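Local coordinates for conserved hypothetical protein (Bacteroides thetaiotaomicron, PDB 2HQY) that is of unknown function but binds coenzyme A and is probably a transferase related to phosphatidylglycerol lysyltransferases, at residues Trp37-Asp42 / Arg191-Tyr196; Met65-Asn70 / Phe91-Val96; Val218-Gly223 / Val235-Thr240; Asn227-Gly232 / Tyr261-Arg266. All blocks are in the same frame, centred on the assembly; numbering follows the deposited sequence.

Along the chain, interaction 2 is nested inside the long loop that interaction 1 closes; interactions 3 and 4 follow, their segments alternating. Interactions 1 and 3 touch through Leu194 of helix 185-199, which packs on Phe220, Phe222, Val235 and Lys237. Interactions 3 and 4 share strand 230-238, bonded to strand 216-227 in one and to strand 263-265 in the other, and a salt bridge from Glu236 to Arg266 joins them. Interaction 2 lies apart, its centre about 31 Å from that of interaction 3 and about 20 Å from that of interaction 4. Ala238 of interaction 3 touches coenzyme A, while interaction 2 pairs strands 61-69 and 92-96, away from that site.

Interaction 1 of 4, residues Trp37-Asp42 / Arg191-Tyr196; sequences WRFLYD and RRALIY
Trp37 lays one face of its indole on Ala193, whose CB stands 3.5 Å from the centroid of the five-membered ring, while Leu40 CD2 lies in plane at the indole edge. The Phe39 ring is covered on both faces. Arg192 CB sits over the centre of one, 3.5 Å from the ring centroid and close to its normal, a CH-pi contact; Leu40 CB lies over the opposite face, nearer the rim. The bond from Phe39 CA to CB points toward helix 185-199. The Arg192 chain bends at chi2 and chi3, and one face of its guanidinium meets the Phe39 rim, NH1 lying 3.9 Å from Phe39 CD1 with the planes 43° apart. An alanine in place of Phe39 would probably open a gap between Arg192 CB and Leu40 CB and take the ring from one face of the guanidinium. Arg38 NH2 comes within 3.9 Å of Tyr196 CE1, the guanidinium and ring planes nearly perpendicular at 85°. Arg192 NH2 binds Phe39 O and Asp42 OD1 of the second subunit, and Asp6 of the second subunit receives Tyr196 OH and Arg38 NH1, which also bonds to Ile7 O of its own chain. Short helix 38-41 thus packs on helix 185-199 at the subunit interface, with helix 31-36 beside Ala193 and Tyr196, and helix 165-179 against Leu194 and Ile195.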
# COMPACT_ATOMS: atom_id res chain seq x y z
N TRP A 37 -7.63 0.40 -2.17
CA TRP A 37 -7.08 1.75 -1.90
C TRP A 37 -6.13 1.82 -0.70
O TRP A 37 -5.64 2.91 -0.34
CB TRP A 37 -8.21 2.80 -1.80
CG TRP A 37 -8.81 3.10 -3.18
CD1 TRP A 37 -9.83 2.43 -3.80
CD2 TRP A 37 -8.36 4.10 -4.11
NE1 TRP A 37 -10.06 2.97 -5.05
CE2 TRP A 37 -9.18 3.99 -5.27
CE3 TRP A 37 -7.38 5.09 -4.06
CZ2 TRP A 37 -9.02 4.84 -6.37
CZ3 TRP A 37 -7.22 5.94 -5.16
CH2 TRP A 37 -8.05 5.80 -6.31
N ARG A 38 -5.85 0.67 -0.08
CA ARG A 38 -4.94 0.63 1.07
C ARG A 38 -3.55 1.20 0.72
O ARG A 38 -2.86 1.78 1.57
CB ARG A 38 -4.82 -0.81 1.57
CG ARG A 38 -3.99 -0.98 2.88
CD ARG A 38 -3.68 -2.47 3.12
NE ARG A 38 -2.90 -2.98 1.99
CZ ARG A 38 -2.90 -4.23 1.56
NH1 ARG A 38 -3.61 -5.17 2.19
NH2 ARG A 38 -2.14 -4.54 0.50
N PHE A 39 -3.13 1.02 -0.53
CA PHE A 39 -1.80 1.46 -0.98
C PHE A 39 -1.70 2.99 -0.80
O PHE A 39 -0.62 3.51 -0.64
CB PHE A 39 -1.57 1.12 -2.46
CG PHE A 39 -2.21 2.09 -3.39
CD1 PHE A 39 -1.51 3.22 -3.85
CD2 PHE A 39 -3.57 1.95 -3.75
CE1 PHE A 39 -2.15 4.19 -4.70
CE2 PHE A 39 -4.23 2.93 -4.56
CZ PHE A 39 -3.51 4.04 -5.04
N LEU A 40 -2.84 3.69 -0.83
CA LEU A 40 -2.78 5.16 -0.77
C LEU A 40 -2.91 5.66 0.69
O LEU A 40 -2.35 6.71 1.06
CB LEU A 40 -3.89 5.76 -1.64
CG LEU A 40 -3.87 7.29 -1.83
CD1 LEU A 40 -2.50 7.73 -2.40
CD2 LEU A 40 -5.00 7.71 -2.77
N TYR A 41 -3.69 4.94 1.49
CA TYR A 41 -4.08 5.43 2.83
C TYR A 41 -3.52 4.66 4.02
O TYR A 41 -3.84 4.97 5.17
CB TYR A 41 -5.61 5.41 2.94
CG TYR A 41 -6.27 6.25 1.87
CD1 TYR A 41 -5.98 7.62 1.76
CD2 TYR A 41 -7.18 5.68 0.98
CE1 TYR A 41 -6.60 8.40 0.76
CE2 TYR A 41 -7.79 6.45 -0.03
CZ TYR A 41 -7.49 7.81 -0.12
OH TYR A 41 -8.09 8.58 -1.10
N ASP A 42 -2.72 3.63 3.75
CA ASP A 42 -2.17 2.78 4.83
C ASP A 42 -3.30 2.32 5.76
O ASP A 42 -3.16 2.34 6.98
CB ASP A 42 -1.09 3.52 5.62
CG ASP A 42 0.21 3.71 4.83
OD1 ASP A 42 0.38 3.15 3.72
OD2 ASP A 42 1.06 4.44 5.37
N ARG A 191 -5.34 3.55 -11.17
CA ARG A 191 -4.68 2.38 -11.78
C ARG A 191 -4.16 1.42 -10.70
O ARG A 191 -4.33 0.21 -10.85
CB ARG A 191 -3.51 2.78 -12.68
CG ARG A 191 -2.77 1.54 -13.21
CD ARG A 191 -1.81 1.89 -14.36
NE ARG A 191 -0.87 2.93 -13.92
CZ ARG A 191 -0.04 3.59 -14.74
NH1 ARG A 191 0.00 3.28 -16.04
NH2 ARG A 191 0.75 4.54 -14.25
N ARG A 192 -3.51 1.94 -9.66
CA ARG A 192 -3.01 1.06 -8.56
C ARG A 192 -4.16 0.26 -7.91
O ARG A 192 -4.03 -0.95 -7.65
CB ARG A 192 -2.28 1.89 -7.50
CG ARG A 192 -0.93 2.47 -8.00
CD ARG A 192 0.09 1.34 -8.34
NE ARG A 192 0.12 0.31 -7.31
CZ ARG A 192 0.70 0.40 -6.11
NH1 ARG A 192 1.38 1.51 -5.74
NH2 ARG A 192 0.60 -0.64 -5.28
N ALA A 193 -5.28 0.94 -7.66
CA ALA A 193 -6.43 0.27 -7.04
C ALA A 193 -7.08 -0.74 -7.98
O ALA A 193 -7.42 -1.85 -7.58
CB ALA A 193 -7.45 1.30 -6.58
N LEU A 194 -7.18 -0.37 -9.25
CA LEU A 194 -7.83 -1.24 -10.24
C LEU A 194 -7.03 -2.53 -10.44
O LEU A 194 -7.58 -3.62 -10.48
CB LEU A 194 -7.95 -0.44 -11.55
CG LEU A 194 -8.73 -1.00 -12.73
CD1 LEU A 194 -9.13 0.21 -13.65
CD2 LEU A 194 -7.82 -1.99 -13.46
N ILE A 195 -5.73 -2.38 -10.55
CA ILE A 195 -4.85 -3.52 -10.77
C ILE A 195 -4.86 -4.46 -9.55
O ILE A 195 -4.91 -5.69 -9.70
CB ILE A 195 -3.44 -3.05 -11.17
CG1 ILE A 195 -3.47 -2.48 -12.62
CG2 ILE A 195 -2.43 -4.21 -10.93
CD1 ILE A 195 -2.16 -1.82 -13.04
N TYR A 196 -4.81 -3.90 -8.34
CA TYR A 196 -4.92 -4.75 -7.13
C TYR A 196 -6.24 -5.54 -7.17
O TYR A 196 -6.26 -6.74 -6.90
CB TYR A 196 -4.86 -3.89 -5.87
CG TYR A 196 -5.05 -4.67 -4.59
CD1 TYR A 196 -3.97 -5.07 -3.81
CD2 TYR A 196 -6.34 -5.01 -4.16
CE1 TYR A 196 -4.17 -5.77 -2.62
CE2 TYR A 196 -6.56 -5.72 -2.98
CZ TYR A 196 -5.49 -6.08 -2.21
OH TYR A 196 -5.71 -6.80 -1.05

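Interaction 2 of 4, residues Met65-Asn70 / Phe91-Val96; sequences MMPVGN and FCMLGV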
# COMPACT_ATOMS: atom_id res chain seq x y z
N MET A 65 -13.25 6.50 9.93
CA MET A 65 -14.58 6.44 9.35
C MET A 65 -15.60 6.53 10.49
O MET A 65 -15.27 6.27 11.64
CB MET A 65 -14.71 5.12 8.56
CG MET A 65 -16.03 4.94 7.79
SD MET A 65 -16.09 5.84 6.20
CE MET A 65 -14.92 4.90 5.24
N MET A 66 -16.83 6.96 10.19
CA MET A 66 -17.92 6.84 11.16
C MET A 66 -18.01 5.34 11.52
O MET A 66 -18.07 4.50 10.62
CB MET A 66 -19.24 7.36 10.54
CG MET A 66 -20.47 7.33 11.48
SD MET A 66 -20.48 8.47 12.91
CE MET A 66 -22.14 8.16 13.58
N PRO A 67 -17.97 5.00 12.83
CA PRO A 67 -18.08 3.60 13.27
C PRO A 67 -19.31 2.90 12.71
O PRO A 67 -20.40 3.48 12.66
CB PRO A 67 -18.17 3.72 14.78
CG PRO A 67 -17.38 5.00 15.09
CD PRO A 67 -17.79 5.91 13.98
N VAL A 68 -19.11 1.65 12.29
CA VAL A 68 -20.18 0.84 11.75
C VAL A 68 -20.61 -0.16 12.82
O VAL A 68 -19.81 -0.95 13.31
CB VAL A 68 -19.73 0.07 10.48
CG1 VAL A 68 -20.87 -0.76 9.91
CG2 VAL A 68 -19.25 1.05 9.40
N GLY A 69 -21.90 -0.13 13.15
CA GLY A 69 -22.46 -1.09 14.11
C GLY A 69 -23.44 -0.44 15.05
O GLY A 69 -23.89 0.68 14.83
N ASN A 70 -23.78 -1.17 16.10
CA ASN A 70 -24.75 -0.69 17.07
C ASN A 70 -24.12 -0.82 18.44
O ASN A 70 -23.48 -1.82 18.75
CB ASN A 70 -26.04 -1.49 16.95
CG ASN A 70 -26.70 -1.31 15.59
OD1 ASN A 70 -27.46 -0.36 15.37
ND2 ASN A 70 -26.41 -2.22 14.67
N PHE A 91 -8.99 14.92 16.04
CA PHE A 91 -9.87 13.83 15.61
C PHE A 91 -10.81 14.34 14.51
O PHE A 91 -11.54 15.33 14.70
CB PHE A 91 -10.67 13.27 16.79
CG PHE A 91 -11.65 12.20 16.41
CD1 PHE A 91 -11.21 10.94 16.00
CD2 PHE A 91 -13.02 12.44 16.48
CE1 PHE A 91 -12.13 9.94 15.65
CE2 PHE A 91 -13.96 11.46 16.14
CZ PHE A 91 -13.52 10.19 15.73
N CYS A 92 -10.77 13.65 13.36
CA CYS A 92 -11.66 13.93 12.23
C CYS A 92 -12.18 12.62 11.71
O CYS A 92 -11.41 11.64 11.55
CB CYS A 92 -10.92 14.65 11.10
SG CYS A 92 -10.43 16.35 11.49
N MET A 93 -13.48 12.61 11.42
CA MET A 93 -14.15 11.44 10.85
C MET A 93 -14.64 11.75 9.47
O MET A 93 -15.07 12.89 9.20
CB MET A 93 -15.37 11.03 11.68
CG MET A 93 -15.14 10.02 12.74
SD MET A 93 -16.68 9.65 13.64
CE MET A 93 -17.29 11.26 14.10
N LEU A 94 -14.60 10.73 8.61
CA LEU A 94 -15.07 10.80 7.22
C LEU A 94 -16.33 9.95 7.01
O LEU A 94 -16.69 9.13 7.88
CB LEU A 94 -13.98 10.33 6.28
CG LEU A 94 -12.69 11.13 6.23
CD1 LEU A 94 -11.74 10.49 5.22
CD2 LEU A 94 -12.91 12.59 5.88
N GLY A 95 -17.02 10.19 5.88
CA GLY A 95 -18.18 9.38 5.45
C GLY A 95 -19.38 9.52 6.35
O GLY A 95 -20.25 8.62 6.41
N VAL A 96 -19.45 10.64 7.04
CA VAL A 96 -20.58 10.93 7.89
C VAL A 96 -21.70 11.36 6.95
O VAL A 96 -21.65 12.44 6.35
CB VAL A 96 -20.23 12.02 8.91
CG1 VAL A 96 -21.41 12.32 9.83
CG2 VAL A 96 -19.00 11.58 9.71
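Met66 N donates to Leu94 O, 3.2 Å away with an N-H...O angle of 148°, and this is the hydrogen bond that ties the two segments. It follows the parallel bridge of Met65 with Leu94, whose side chains leave on the same face. Sulfur contacts make up much of the rest. Met66 CG stands anti to its backbone N (chi1 -178°), and the chain then bends to bring SD 4.0 Å from Met93 SD. Met93 SD also lies 3.9 Å from Pro67 CD, the two side chains crossing at about a right angle. The pair closes a strand-helix-strand unit: helix 73-87 connects strand 61-69 to strand 92-96 and packs on Met66 through Leu73 and on Pro67 through Leu80. A purely hydrocarbon contact brings Met66 CB to 4.3 Å from Val96 CG2. Helix 98-107 packs on Met66, Met93 and Val96. At Gly95 the backbone leaves no room for a side chain: Met65 SD passes 4.2 Å from Gly95 CA, where a CB would collide with the sulfur, and the positive phi of Gly95 favours glycine as well. Further ties reach beyond the two segments: Cys92 forms a disulfide with Cys294, and Arg24 bonds to Met66 O and Pro67 O.

Interaction 3 of 4, residues Val218-Gly223 / Val235-Thr240; sequences VAFTFG and VEKADT
Val235 fits between two phenylalanines of the facing strand. Its CB stands over one face of the Phe222 ring, 3.9 Å from the centroid and offset toward the rim, while CG2 reaches to 3.4 Å from Phe222 CZ. The other branch, CG1, turns to Phe220 and meets CE1 at 3.6 Å. Phe222 holds CG between its backbone N and carbonyl carbon (chi1 62°), on the side where the ring comes to Val235, and Phe222 CE2 lies in plane at the Phe220 ring edge. Lys237 runs alongside Phe220 and points the same way, CB 3.9 Å from CE2; its NZ goes on to a salt bridge with Glu190 and a cation-pi contact with Trp175. An alanine in place of Phe222 would probably open a gap between Val235 and helix 185-199 and leave the Phe220 edge less supported.

The other face carries Ala219, Thr221, Glu236 and Ala238. Thr221 OG1 donates to Val235 O at 2.7 Å, in the carbonyl plane, and Phe222 N gives that oxygen a second bond at 3.2 Å. A water donates to Thr221 OG1 and to Glu236 OE1, while Glu236 OE2 is salt-bridged to Arg266. Ala219 CB and Ala238 CB meet at 3.8 Å.

The strands run antiparallel at 178° as a beta hairpin; on its other side strand 216-227 has a classic bulge against strand 207-213, where Val218 and Ala219 both face Leu211. Ala238 touches coenzyme A, and Glu190 and Trp175, partners of Lys237, bind it too: the hairpin forms part of the cofactor site, consistent with an acetyltransferase-like fold.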
# COMPACT_ATOMS: atom_id res chain seq x y z
N VAL A 218 -13.46 -4.19 -25.64
CA VAL A 218 -13.66 -2.75 -25.76
C VAL A 218 -14.18 -2.07 -24.49
O VAL A 218 -14.28 -0.86 -24.44
CB VAL A 218 -14.61 -2.37 -26.96
CG1 VAL A 218 -14.00 -2.80 -28.30
CG2 VAL A 218 -16.05 -2.91 -26.74
N ALA A 219 -14.53 -2.85 -23.47
CA ALA A 219 -14.94 -2.27 -22.18
C ALA A 219 -14.89 -3.34 -21.11
O ALA A 219 -15.02 -4.52 -21.43
CB ALA A 219 -16.36 -1.70 -22.26
N PHE A 220 -14.69 -2.93 -19.85
CA PHE A 220 -14.95 -3.84 -18.71
C PHE A 220 -15.43 -3.03 -17.51
O PHE A 220 -15.26 -1.79 -17.46
CB PHE A 220 -13.71 -4.70 -18.37
CG PHE A 220 -12.59 -3.93 -17.72
CD1 PHE A 220 -12.53 -3.83 -16.32
CD2 PHE A 220 -11.61 -3.32 -18.51
CE1 PHE A 220 -11.51 -3.09 -15.69
CE2 PHE A 220 -10.57 -2.59 -17.89
CZ PHE A 220 -10.54 -2.48 -16.47
N THR A 221 -16.01 -3.73 -16.55
CA THR A 221 -16.57 -3.10 -15.35
C THR A 221 -16.58 -4.12 -14.26
O THR A 221 -16.67 -5.32 -14.56
CB THR A 221 -18.02 -2.54 -15.63
OG1 THR A 221 -18.48 -1.78 -14.52
CG2 THR A 221 -19.02 -3.66 -15.95
N PHE A 222 -16.46 -3.68 -13.00
CA PHE A 222 -16.60 -4.60 -11.89
C PHE A 222 -17.07 -3.87 -10.64
O PHE A 222 -17.03 -2.60 -10.56
CB PHE A 222 -15.31 -5.42 -11.64
CG PHE A 222 -14.09 -4.61 -11.28
CD1 PHE A 222 -13.97 -4.01 -10.00
CD2 PHE A 222 -12.99 -4.57 -12.15
CE1 PHE A 222 -12.79 -3.33 -9.64
CE2 PHE A 222 -11.82 -3.88 -11.80
CZ PHE A 222 -11.72 -3.28 -10.53
N GLY A 223 -17.56 -4.66 -9.68
CA GLY A 223 -18.03 -4.13 -8.42
C GLY A 223 -18.43 -5.26 -7.51
O GLY A 223 -18.21 -6.43 -7.81
N VAL A 235 -15.47 0.30 -11.01
CA VAL A 235 -14.65 0.62 -12.18
C VAL A 235 -15.51 0.42 -13.41
O VAL A 235 -16.29 -0.55 -13.47
CB VAL A 235 -13.38 -0.35 -12.26
CG1 VAL A 235 -12.70 -0.33 -13.62
CG2 VAL A 235 -12.31 0.01 -11.15
N GLU A 236 -15.38 1.33 -14.36
CA GLU A 236 -15.91 1.14 -15.70
C GLU A 236 -14.96 1.80 -16.70
O GLU A 236 -14.69 3.00 -16.60
CB GLU A 236 -17.32 1.75 -15.78
CG GLU A 236 -18.15 1.32 -16.96
CD GLU A 236 -19.52 1.99 -16.94
OE1 GLU A 236 -20.52 1.30 -16.65
OE2 GLU A 236 -19.57 3.23 -17.14
N LYS A 237 -14.41 1.02 -17.63
CA LYS A 237 -13.44 1.52 -18.62
C LYS A 237 -13.85 1.07 -19.99
O LYS A 237 -14.29 -0.07 -20.16
CB LYS A 237 -12.02 0.97 -18.39
CG LYS A 237 -11.36 1.36 -17.09
CD LYS A 237 -11.00 2.82 -17.10
CE LYS A 237 -10.22 3.14 -15.86
NZ LYS A 237 -10.03 4.60 -15.83
N ALA A 238 -13.69 1.95 -20.97
CA ALA A 238 -14.01 1.61 -22.34
C ALA A 238 -13.00 2.23 -23.31
O ALA A 238 -12.39 3.27 -23.01
CB ALA A 238 -15.46 2.00 -22.69
N ASP A 239 -12.78 1.52 -24.42
CA ASP A 239 -12.02 2.04 -25.56
C ASP A 239 -12.86 3.20 -26.12
O ASP A 239 -14.03 3.03 -26.50
CB ASP A 239 -11.83 0.91 -26.60
CG ASP A 239 -11.05 1.35 -27.83
OD1 ASP A 239 -10.90 2.56 -28.11
OD2 ASP A 239 -10.61 0.44 -28.56
N THR A 240 -12.26 4.38 -26.17
CA THR A 240 -13.03 5.59 -26.48
C THR A 240 -13.46 5.70 -27.95
O THR A 240 -14.45 6.38 -28.28
CB THR A 240 -12.31 6.87 -25.96
OG1 THR A 240 -13.23 7.97 -25.93
CG2 THR A 240 -11.05 7.19 -26.78
O HOH W 1 -20.89 -0.79 -15.23

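Interaction 4 of 4, residues Asn227-Gly232 / Tyr261-Arg266; sequences NHETFG and YIYINR
Asn227 OD1 is gripped from opposite faces of its amide plane, by Thr230 OG1 at 2.9 Å and by Glu229 N at 3.1 Å, and the same residue presents its backbone O to Tyr261. The Glu229 N bond makes an Asx turn within the type I turn Asn227-Thr230, and neither donor lies in the carbonyl plane. The Tyr261 ring turns its edge to this turn: CE1 comes 3.4 Å from Asn227 O, which lies in plane at the ring edge, as does Thr230 N. One Tyr261 face receives the edge of Phe231, whose CG stands anti to its backbone N (chi1 -166°), in an edge-to-face pair with centroids 5.7 Å apart and planes at 62°. The CB atoms of Phe231 and Tyr261 touch at 3.8 Å.

Tyr263, on the strand face opposite Phe231, lies beside Glu229 and points the same way, the carboxylate carbon in plane at the ring edge and the two planes almost perpendicular. Ile262 CG2 covers the centre of one Tyr263 face, and Arg25 makes a cation-pi contact with the ring.

Three backbone bonds join the segments in parallel register: Tyr263 N to Glu229 O, Phe231 N to Tyr263 O, and Asn265 N to Phe231 O, the last 2.8 Å long. The short strand axes are 28° apart in direction. Helix 245-256 lies between them in sequence, so the pair completes a beta-alpha-beta unit; such a parallel pair is consistent with the central strands of acetyltransferase-like folds, here away from the coenzyme A site.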
# COMPACT_ATOMS: atom_id res chain seq x y z
N ASN A 227 -23.79 -3.02 0.90
CA ASN A 227 -24.59 -3.58 2.00
C ASN A 227 -25.66 -4.49 1.42
O ASN A 227 -25.66 -4.78 0.21
CB ASN A 227 -25.13 -2.49 2.95
CG ASN A 227 -26.38 -1.76 2.41
OD1 ASN A 227 -26.77 -1.91 1.26
ND2 ASN A 227 -27.05 -1.02 3.30
N HIS A 228 -26.57 -4.96 2.26
CA HIS A 228 -27.56 -5.95 1.87
C HIS A 228 -28.44 -5.54 0.69
O HIS A 228 -28.91 -6.37 -0.01
CB HIS A 228 -28.41 -6.36 3.05
CG HIS A 228 -29.30 -5.27 3.53
ND1 HIS A 228 -28.90 -4.32 4.42
CD2 HIS A 228 -30.56 -4.96 3.20
CE1 HIS A 228 -29.87 -3.47 4.63
NE2 HIS A 228 -30.90 -3.84 3.91
N GLU A 229 -28.63 -4.25 0.48
CA GLU A 229 -29.44 -3.73 -0.61
C GLU A 229 -28.77 -2.75 -1.60
O GLU A 229 -29.43 -2.11 -2.37
CB GLU A 229 -30.72 -3.08 -0.08
CG GLU A 229 -30.48 -1.92 0.81
CD GLU A 229 -31.74 -1.24 1.30
OE1 GLU A 229 -32.81 -1.75 1.05
OE2 GLU A 229 -31.64 -0.21 1.91
N THR A 230 -27.45 -2.66 -1.55
CA THR A 230 -26.70 -1.71 -2.37
C THR A 230 -25.49 -2.42 -2.98
O THR A 230 -24.69 -3.02 -2.27
CB THR A 230 -26.21 -0.47 -1.56
OG1 THR A 230 -27.29 0.05 -0.76
CG2 THR A 230 -25.65 0.62 -2.48
N PHE A 231 -25.42 -2.38 -4.31
CA PHE A 231 -24.27 -2.94 -5.04
C PHE A 231 -23.44 -1.75 -5.53
O PHE A 231 -24.01 -0.78 -6.05
CB PHE A 231 -24.79 -3.74 -6.22
CG PHE A 231 -23.75 -4.62 -6.86
CD1 PHE A 231 -23.59 -5.94 -6.45
CD2 PHE A 231 -22.89 -4.12 -7.84
CE1 PHE A 231 -22.63 -6.78 -7.04
CE2 PHE A 231 -21.91 -4.93 -8.43
CZ PHE A 231 -21.78 -6.27 -8.02
N GLY A 232 -22.12 -1.84 -5.44
CA GLY A 232 -21.27 -0.73 -5.87
C GLY A 232 -20.59 -1.12 -7.17
O GLY A 232 -20.02 -2.21 -7.28
N TYR A 261 -30.22 -6.27 -4.54
CA TYR A 261 -29.55 -4.96 -4.54
C TYR A 261 -30.43 -3.95 -5.27
O TYR A 261 -30.30 -3.77 -6.48
CB TYR A 261 -28.13 -5.07 -5.14
CG TYR A 261 -27.36 -6.13 -4.42
CD1 TYR A 261 -26.98 -5.95 -3.08
CD2 TYR A 261 -27.04 -7.34 -5.04
CE1 TYR A 261 -26.31 -6.93 -2.38
CE2 TYR A 261 -26.34 -8.34 -4.35
CZ TYR A 261 -26.00 -8.12 -3.03
OH TYR A 261 -25.35 -9.10 -2.34
N ILE A 262 -31.33 -3.34 -4.51
CA ILE A 262 -32.26 -2.32 -4.98
C ILE A 262 -31.54 -1.10 -5.53
O ILE A 262 -32.01 -0.48 -6.49
CB ILE A 262 -33.23 -1.91 -3.80
CG1 ILE A 262 -34.28 -3.01 -3.59
CG2 ILE A 262 -34.01 -0.65 -4.10
CD1 ILE A 262 -33.86 -4.09 -2.67
N TYR A 263 -30.39 -0.78 -4.93
CA TYR A 263 -29.64 0.43 -5.25
C TYR A 263 -28.31 0.08 -5.89
O TYR A 263 -27.69 -0.92 -5.55
CB TYR A 263 -29.37 1.26 -4.00
CG TYR A 263 -30.64 1.64 -3.31
CD1 TYR A 263 -31.48 2.58 -3.87
CD2 TYR A 263 -31.03 1.02 -2.13
CE1 TYR A 263 -32.69 2.93 -3.26
CE2 TYR A 263 -32.23 1.36 -1.50
CZ TYR A 263 -33.05 2.32 -2.08
OH TYR A 263 -34.23 2.68 -1.48
N ILE A 264 -27.89 0.93 -6.82
CA ILE A 264 -26.56 0.77 -7.43
C ILE A 264 -25.79 2.06 -7.13
O ILE A 264 -26.26 3.15 -7.45
CB ILE A 264 -26.60 0.54 -8.96
CG1 ILE A 264 -27.32 -0.76 -9.32
CG2 ILE A 264 -25.13 0.50 -9.49
CD1 ILE A 264 -27.48 -0.96 -10.85
N ASN A 265 -24.65 1.94 -6.45
CA ASN A 265 -23.82 3.09 -6.14
C ASN A 265 -22.66 3.15 -7.18
O ASN A 265 -21.79 2.25 -7.21
CB ASN A 265 -23.28 2.96 -4.70
CG ASN A 265 -22.44 4.17 -4.26
OD1 ASN A 265 -21.77 4.82 -5.06
ND2 ASN A 265 -22.46 4.45 -2.95
N ARG A 266 -22.67 4.17 -8.02
CA ARG A 266 -21.62 4.34 -9.06
C ARG A 266 -20.58 5.41 -8.68
O ARG A 266 -19.88 5.95 -9.55
CB ARG A 266 -22.24 4.61 -10.44
CG ARG A 266 -23.13 3.44 -10.91
CD ARG A 266 -23.85 3.69 -12.23
NE ARG A 266 -22.91 4.04 -13.28
CZ ARG A 266 -22.21 3.20 -14.02
NH1 ARG A 266 -22.33 1.88 -13.89
NH2 ARG A 266 -21.37 3.71 -14.92